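PDB 2PW6: uncharacterized protein ygiD, which opens the aromatic ring of DOPA between carbons 4 and 5 in vitro, as a zinc-containing extradiol dioxygenase whose physiological substrate is unknown. Local coordinates for residues A[17-22]-A[173-178]; A[55-60]-A[232-237]. All blocks are in the same frame, centred on the assembly; numbering follows the deposited sequence.

Interaction 1: residues A[17-22]-A[173-178]; sequences ALFLGH and GNVVHN. With ZN (zinc ion), chain D; ZN (zinc ion), chain B.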
loop_
_atom_site.group_PDB
_atom_site.type_symbol
_atom_site.label_atom_id
_atom_site.label_comp_id
_atom_site.label_asym_id
_atom_site.label_seq_id
_atom_site.Cartn_x
_atom_site.Cartn_y
_atom_site.Cartn_z
ATOM N N ALA A 17 16.302 20.321 -2.300
ATOM C CA ALA A 17 15.320 19.331 -2.739
ATOM C C ALA A 17 15.924 17.908 -2.701
ATOM O O ALA A 17 17.114 17.697 -2.955
ATOM C CB ALA A 17 14.773 19.674 -4.124
ATOM N N LEU A 18 15.086 16.943 -2.356
ATOM C CA LEU A 18 15.511 15.582 -2.111
ATOM C C LEU A 18 14.643 14.581 -2.842
ATOM O O LEU A 18 13.415 14.610 -2.711
ATOM C CB LEU A 18 15.445 15.281 -0.623
ATOM C CG LEU A 18 16.716 15.445 0.207
ATOM C CD1 LEU A 18 17.291 16.842 0.140
ATOM C CD2 LEU A 18 16.352 15.107 1.632
ATOM N N PHE A 19 15.294 13.724 -3.628
ATOM C CA PHE A 19 14.681 12.506 -4.187
ATOM C C PHE A 19 15.199 11.314 -3.413
ATOM O O PHE A 19 16.391 11.102 -3.348
ATOM C CB PHE A 19 15.012 12.314 -5.682
ATOM C CG PHE A 19 14.545 10.989 -6.223
ATOM C CD1 PHE A 19 13.202 10.768 -6.473
ATOM C CD2 PHE A 19 15.457 9.925 -6.412
ATOM C CE1 PHE A 19 12.762 9.558 -6.941
ATOM C CE2 PHE A 19 15.026 8.698 -6.871
ATOM C CZ PHE A 19 13.695 8.507 -7.144
ATOM N N LEU A 20 14.316 10.537 -2.814
ATOM C CA LEU A 20 14.750 9.369 -2.091
ATOM C C LEU A 20 14.228 8.109 -2.781
ATOM O O LEU A 20 13.046 8.031 -3.121
ATOM C CB LEU A 20 14.298 9.391 -0.620
ATOM C CG LEU A 20 14.775 10.412 0.431
ATOM C CD1 LEU A 20 16.200 10.880 0.184
ATOM C CD2 LEU A 20 13.846 11.620 0.468
ATOM N N GLY A 21 15.128 7.140 -2.983
ATOM C CA GLY A 21 14.767 5.778 -3.317
ATOM C C GLY A 21 14.213 5.192 -2.057
ATOM O O GLY A 21 14.847 5.248 -1.014
ATOM N N HIS A 22 13.016 4.646 -2.103
ATOM C CA HIS A 22 12.372 4.119 -0.921
ATOM C C HIS A 22 12.130 2.623 -0.953
ATOM O O HIS A 22 12.264 2.014 -1.981
ATOM C CB HIS A 22 11.086 4.887 -0.603
ATOM C CG HIS A 22 9.948 4.614 -1.538
ATOM N ND1 HIS A 22 9.192 5.613 -2.085
ATOM C CD2 HIS A 22 9.416 3.464 -1.988
ATOM C CE1 HIS A 22 8.258 5.098 -2.844
ATOM N NE2 HIS A 22 8.371 3.792 -2.805
ATOM N N GLY A 173 10.540 7.782 -4.751
ATOM C CA GLY A 173 10.205 6.718 -5.702
ATOM C C GLY A 173 11.409 5.815 -5.854
ATOM O O GLY A 173 12.006 5.449 -4.852
ATOM N N ASN A 174 11.782 5.499 -7.105
ATOM C CA ASN A 174 12.827 4.469 -7.415
ATOM C C ASN A 174 13.124 4.551 -8.897
ATOM O O ASN A 174 12.227 4.292 -9.737
ATOM C CB ASN A 174 12.379 3.007 -7.100
ATOM C CG ASN A 174 12.217 2.701 -5.596
ATOM O OD1 ASN A 174 11.095 2.381 -5.135
ATOM N ND2 ASN A 174 13.333 2.707 -4.840
ATOM N N VAL A 175 14.355 4.930 -9.241
ATOM C CA VAL A 175 14.757 5.057 -10.633
ATOM C C VAL A 175 14.841 3.693 -11.392
ATOM O O VAL A 175 14.781 3.665 -12.654
ATOM C CB VAL A 175 16.064 5.862 -10.778
ATOM C CG1 VAL A 175 15.950 7.181 -10.023
ATOM C CG2 VAL A 175 17.295 5.041 -10.293
ATOM N N VAL A 176 14.916 2.588 -10.642
ATOM C CA VAL A 176 14.694 1.234 -11.201
ATOM C C VAL A 176 13.620 0.517 -10.421
ATOM O O VAL A 176 13.734 0.336 -9.188
ATOM C CB VAL A 176 15.990 0.285 -11.224
ATOM C CG1 VAL A 176 15.659 -1.049 -11.908
ATOM C CG2 VAL A 176 17.184 0.960 -11.887
ATOM N N HIS A 177 12.585 0.067 -11.130
ATOM C CA HIS A 177 11.429 -0.405 -10.417
ATOM C C HIS A 177 10.575 -1.335 -11.237
ATOM O O HIS A 177 9.556 -0.927 -11.820
ATOM C CB HIS A 177 10.585 0.792 -9.878
ATOM C CG HIS A 177 9.442 0.368 -9.008
ATOM N ND1 HIS A 177 8.285 -0.202 -9.522
ATOM C CD2 HIS A 177 9.308 0.370 -7.656
ATOM C CE1 HIS A 177 7.461 -0.457 -8.512
ATOM N NE2 HIS A 177 8.065 -0.139 -7.374
ATOM N N ASN A 178 10.962 -2.601 -11.234
ATOM C CA ASN A 178 10.239 -3.634 -11.952
ATOM C C ASN A 178 10.080 -4.746 -10.952
ATOM O O ASN A 178 11.062 -5.394 -10.608
ATOM C CB ASN A 178 11.005 -4.089 -13.206
ATOM C CG ASN A 178 10.154 -4.984 -14.128
ATOM O OD1 ASN A 178 9.342 -5.750 -13.652
ATOM N ND2 ASN A 178 10.318 -4.839 -15.448
HETATM ZN ZN ZN D . 7.364 -0.490 -11.328
HETATM ZN ZN ZN B . 7.021 2.398 -4.217
#

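Interaction 2: residues A[55-60]-A[232-237]; sequences SAHWFT and PEHYLP. With ZN (zinc ion), chain B.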
loop_
_atom_site.group_PDB
_atom_site.type_symbol
_atom_site.label_atom_id
_atom_site.label_comp_id
_atom_site.label_asym_id
_atom_site.label_seq_id
_atom_site.Cartn_x
_atom_site.Cartn_y
_atom_site.Cartn_z
ATOM N N SER A 55 5.084 11.687 -4.122
ATOM C CA SER A 55 5.283 10.222 -4.105
ATOM C C SER A 55 4.942 9.579 -5.417
ATOM O O SER A 55 3.944 9.949 -6.022
ATOM C CB SER A 55 4.401 9.561 -3.068
ATOM O OG SER A 55 4.565 8.160 -3.077
ATOM N N ALA A 56 5.742 8.565 -5.812
ATOM C CA ALA A 56 5.413 7.598 -6.898
ATOM C C ALA A 56 3.979 7.133 -6.854
ATOM O O ALA A 56 3.322 6.918 -7.870
ATOM C CB ALA A 56 6.333 6.350 -6.780
ATOM N N HIS A 57 3.503 6.919 -5.654
ATOM C CA HIS A 57 2.204 6.337 -5.458
ATOM C C HIS A 57 1.005 7.331 -5.515
ATOM O O HIS A 57 -0.099 6.910 -5.362
ATOM C CB HIS A 57 2.216 5.554 -4.147
ATOM C CG HIS A 57 3.143 4.377 -4.148
ATOM N ND1 HIS A 57 2.710 3.106 -4.455
ATOM C CD2 HIS A 57 4.470 4.271 -3.874
ATOM C CE1 HIS A 57 3.726 2.266 -4.368
ATOM N NE2 HIS A 57 4.810 2.946 -4.024
ATOM N N TRP A 58 1.218 8.619 -5.761
ATOM C CA TRP A 58 0.083 9.590 -6.028
ATOM C C TRP A 58 0.194 9.979 -7.504
ATOM O O TRP A 58 0.761 10.997 -7.862
ATOM C CB TRP A 58 0.104 10.828 -5.088
ATOM C CG TRP A 58 0.277 10.457 -3.566
ATOM C CD1 TRP A 58 -0.370 9.459 -2.875
ATOM C CD2 TRP A 58 1.139 11.079 -2.625
ATOM N NE1 TRP A 58 0.054 9.408 -1.560
ATOM C CE2 TRP A 58 0.975 10.407 -1.386
ATOM C CE3 TRP A 58 2.007 12.172 -2.689
ATOM C CZ2 TRP A 58 1.671 10.784 -0.233
ATOM C CZ3 TRP A 58 2.694 12.548 -1.536
ATOM C CH2 TRP A 58 2.521 11.858 -0.332
ATOM N N PHE A 59 -0.311 9.085 -8.356
ATOM C CA PHE A 59 -0.152 9.134 -9.822
ATOM C C PHE A 59 -1.587 9.168 -10.375
ATOM O O PHE A 59 -2.293 8.160 -10.350
ATOM C CB PHE A 59 0.611 7.881 -10.275
ATOM C CG PHE A 59 1.123 7.904 -11.708
ATOM C CD1 PHE A 59 1.857 8.965 -12.196
ATOM C CD2 PHE A 59 0.959 6.762 -12.538
ATOM C CE1 PHE A 59 2.392 8.968 -13.512
ATOM C CE2 PHE A 59 1.502 6.739 -13.880
ATOM C CZ PHE A 59 2.213 7.843 -14.361
ATOM N N THR A 60 -2.023 10.348 -10.811
ATOM C CA THR A 60 -3.457 10.656 -10.994
ATOM C C THR A 60 -3.602 11.260 -12.379
ATOM O O THR A 60 -2.646 11.765 -12.883
ATOM C CB THR A 60 -3.918 11.775 -9.945
ATOM O OG1 THR A 60 -3.061 12.927 -10.065
ATOM C CG2 THR A 60 -3.854 11.265 -8.517
ATOM N N PRO A 232 5.779 4.951 -15.765
ATOM C CA PRO A 232 6.705 5.975 -15.335
ATOM C C PRO A 232 6.735 6.396 -13.851
ATOM O O PRO A 232 7.685 7.049 -13.488
ATOM C CB PRO A 232 6.320 7.182 -16.226
ATOM C CG PRO A 232 5.313 6.680 -17.197
ATOM C CD PRO A 232 4.650 5.548 -16.507
ATOM N N GLU A 233 5.776 5.997 -13.015
ATOM C CA GLU A 233 5.476 6.711 -11.732
ATOM C C GLU A 233 6.611 6.740 -10.707
ATOM O O GLU A 233 6.827 7.752 -10.058
ATOM C CB GLU A 233 4.167 6.216 -11.075
ATOM C CG GLU A 233 4.280 4.878 -10.321
ATOM C CD GLU A 233 4.505 3.674 -11.249
ATOM O OE1 GLU A 233 3.918 3.688 -12.352
ATOM O OE2 GLU A 233 5.241 2.723 -10.872
ATOM N N HIS A 234 7.364 5.641 -10.581
ATOM C CA HIS A 234 8.473 5.596 -9.603
ATOM C C HIS A 234 9.729 6.321 -10.003
ATOM O O HIS A 234 10.585 6.639 -9.153
ATOM C CB HIS A 234 8.786 4.183 -9.161
ATOM C CG HIS A 234 7.943 3.691 -8.023
ATOM N ND1 HIS A 234 6.697 3.153 -8.208
ATOM C CD2 HIS A 234 8.236 3.498 -6.720
ATOM C CE1 HIS A 234 6.225 2.703 -7.062
ATOM N NE2 HIS A 234 7.139 2.905 -6.129
ATOM N N TYR A 235 9.827 6.617 -11.292
ATOM C CA TYR A 235 10.917 7.413 -11.820
ATOM C C TYR A 235 10.684 8.952 -11.893
ATOM O O TYR A 235 11.596 9.763 -11.624
ATOM C CB TYR A 235 11.200 6.903 -13.213
ATOM C CG TYR A 235 12.303 7.635 -13.879
ATOM C CD1 TYR A 235 13.626 7.314 -13.594
ATOM C CD2 TYR A 235 12.037 8.666 -14.810
ATOM C CE1 TYR A 235 14.688 7.994 -14.216
ATOM C CE2 TYR A 235 13.095 9.361 -15.433
ATOM C CZ TYR A 235 14.420 9.016 -15.124
ATOM O OH TYR A 235 15.512 9.667 -15.725
ATOM N N LEU A 236 9.478 9.328 -12.303
ATOM C CA LEU A 236 9.083 10.738 -12.521
ATOM C C LEU A 236 9.393 11.706 -11.358
ATOM O O LEU A 236 9.738 12.860 -11.629
ATOM C CB LEU A 236 7.584 10.847 -12.907
ATOM C CG LEU A 236 7.206 10.399 -14.333
ATOM C CD1 LEU A 236 5.654 10.440 -14.604
ATOM C CD2 LEU A 236 7.977 11.206 -15.420
ATOM N N PRO A 237 9.301 11.237 -10.089
ATOM C CA PRO A 237 9.571 12.088 -8.954
ATOM C C PRO A 237 10.947 12.710 -8.932
ATOM O O PRO A 237 11.094 13.823 -8.413
ATOM C CB PRO A 237 9.369 11.145 -7.749
ATOM C CG PRO A 237 8.424 10.163 -8.217
ATOM C CD PRO A 237 8.842 9.909 -9.627
HETATM ZN ZN ZN B . 7.021 2.398 -4.217
#

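Interaction 1: residues A[17-22]-A[173-178]
The ring of F19 lies against the backbone that leaves the strand 167-173, with CZ 3.6 Å from the N of N174, which sits at the ring edge near its plane. Strands 17-21 and 167-173 are parallel neighbours in the mixed sheet of this LigB-type extradiol dioxygenase, and the contact falls where both end and their loops enter the zinc site. CG of F19 stands anti to the backbone N (chi1 173°), which directs the ring toward the segment 173-178; there CE2 comes within 3.6 Å of CG1 of V175. P237, L238 and V241 of the helix 236-243 also pack on this ring.

G173 carries the last parallel bridge, opposite G21. Its N gives a hydrogen bond to the O of L20, while its O receives the N of H22 at 3.0 Å. The same O lies over one face of the H22 imidazole, displaced toward the rim, and also takes a close contact from CA of G21. The F19 ring and the H22 imidazole both border the backbone of G173, CE1 of F19 lying 3.6 Å from its N.

H22 folds back over this bridge: CG stands between the backbone N and the carbonyl carbon (chi1 72°). NE2 binds zinc at 2.4 Å, and ND1 is hydrogen-bonded to S172, a second-shell partner that would fix the rotation of the ring. Farther along the loop, H177 chelates a second zinc through ND1 and its own carbonyl O, and its NE2 is hydrogen-bonded to D86 of the second subunit.

The amide of N174 crosses the H22 side chain at about a right angle, the two planes 77° apart. Its ND2 also bonds to the O of S264, and it reaches the O of H22 at 3.1 Å, in the carbonyl plane on a lone pair.

Interaction 2: residues A[55-60]-A[232-237]
A56 sets its methyl squarely over the H234 imidazole, CB lying 3.3 Å from the ring centroid in a CH-pi contact. The rings of H234 and H57 meet in an offset edge-to-face pair, their planes 82° apart, with the edge of H234 turned toward the face of H57. Both NE2 atoms bind the same zinc, H234 at 2.0 Å and H57 at 2.3 Å, which accounts for their close approach without a hydrogen bond.

The corner in the strand 50-60, a type I turn from S55 to W58, presents A56 and H57 to this site. Beyond the turn, F59 offers a ring face to E233, whose CB stands over the ring centre, 3.6 Å from the centroid. CD1 of L236 and CD of P232 approach the same ring obliquely, near CE1 and CZ. An alanine in place of F59 would probably open a gap beside CB of E233 and CD1 of L236, leaving that part of the segment 232-237 less firmly seated.

The side chain of E233 is bent at chi2 (-69°), which turns CD back from the extended course; its OE2 accepts a hydrogen bond from ND1 of H234 at 3.1 Å, nearly in the ring plane, on its anti lone pair, and OE1 is hydrogen-bonded to T231. This His-carboxylate bond orients the imidazole and would be expected to make its zinc-bound nitrogen a stronger electron donor.

Overall arrangement
Interactions 1 and 2, their centres about 9 Å apart, meet at one zinc ion of the active-site region: 17-22 supplies H22, while 55-60 and 232-237 supply H57 and H234. D86 of the second subunit is also bound to this metal. The NE2 atoms of H22 and H234 lie 3.7 Å apart. Backbone joins the two contacts as well, through a probable hydrogen bond from N of N174 to O of H234 (2.6 Å). H177, bound to a second zinc, stacks on H234, its NE2 3.4 Å from CE1 of H234. Away from the metals, F19 CE1 packs 3.8 Å from P237 CB, tying the sheet to the helix 236-243.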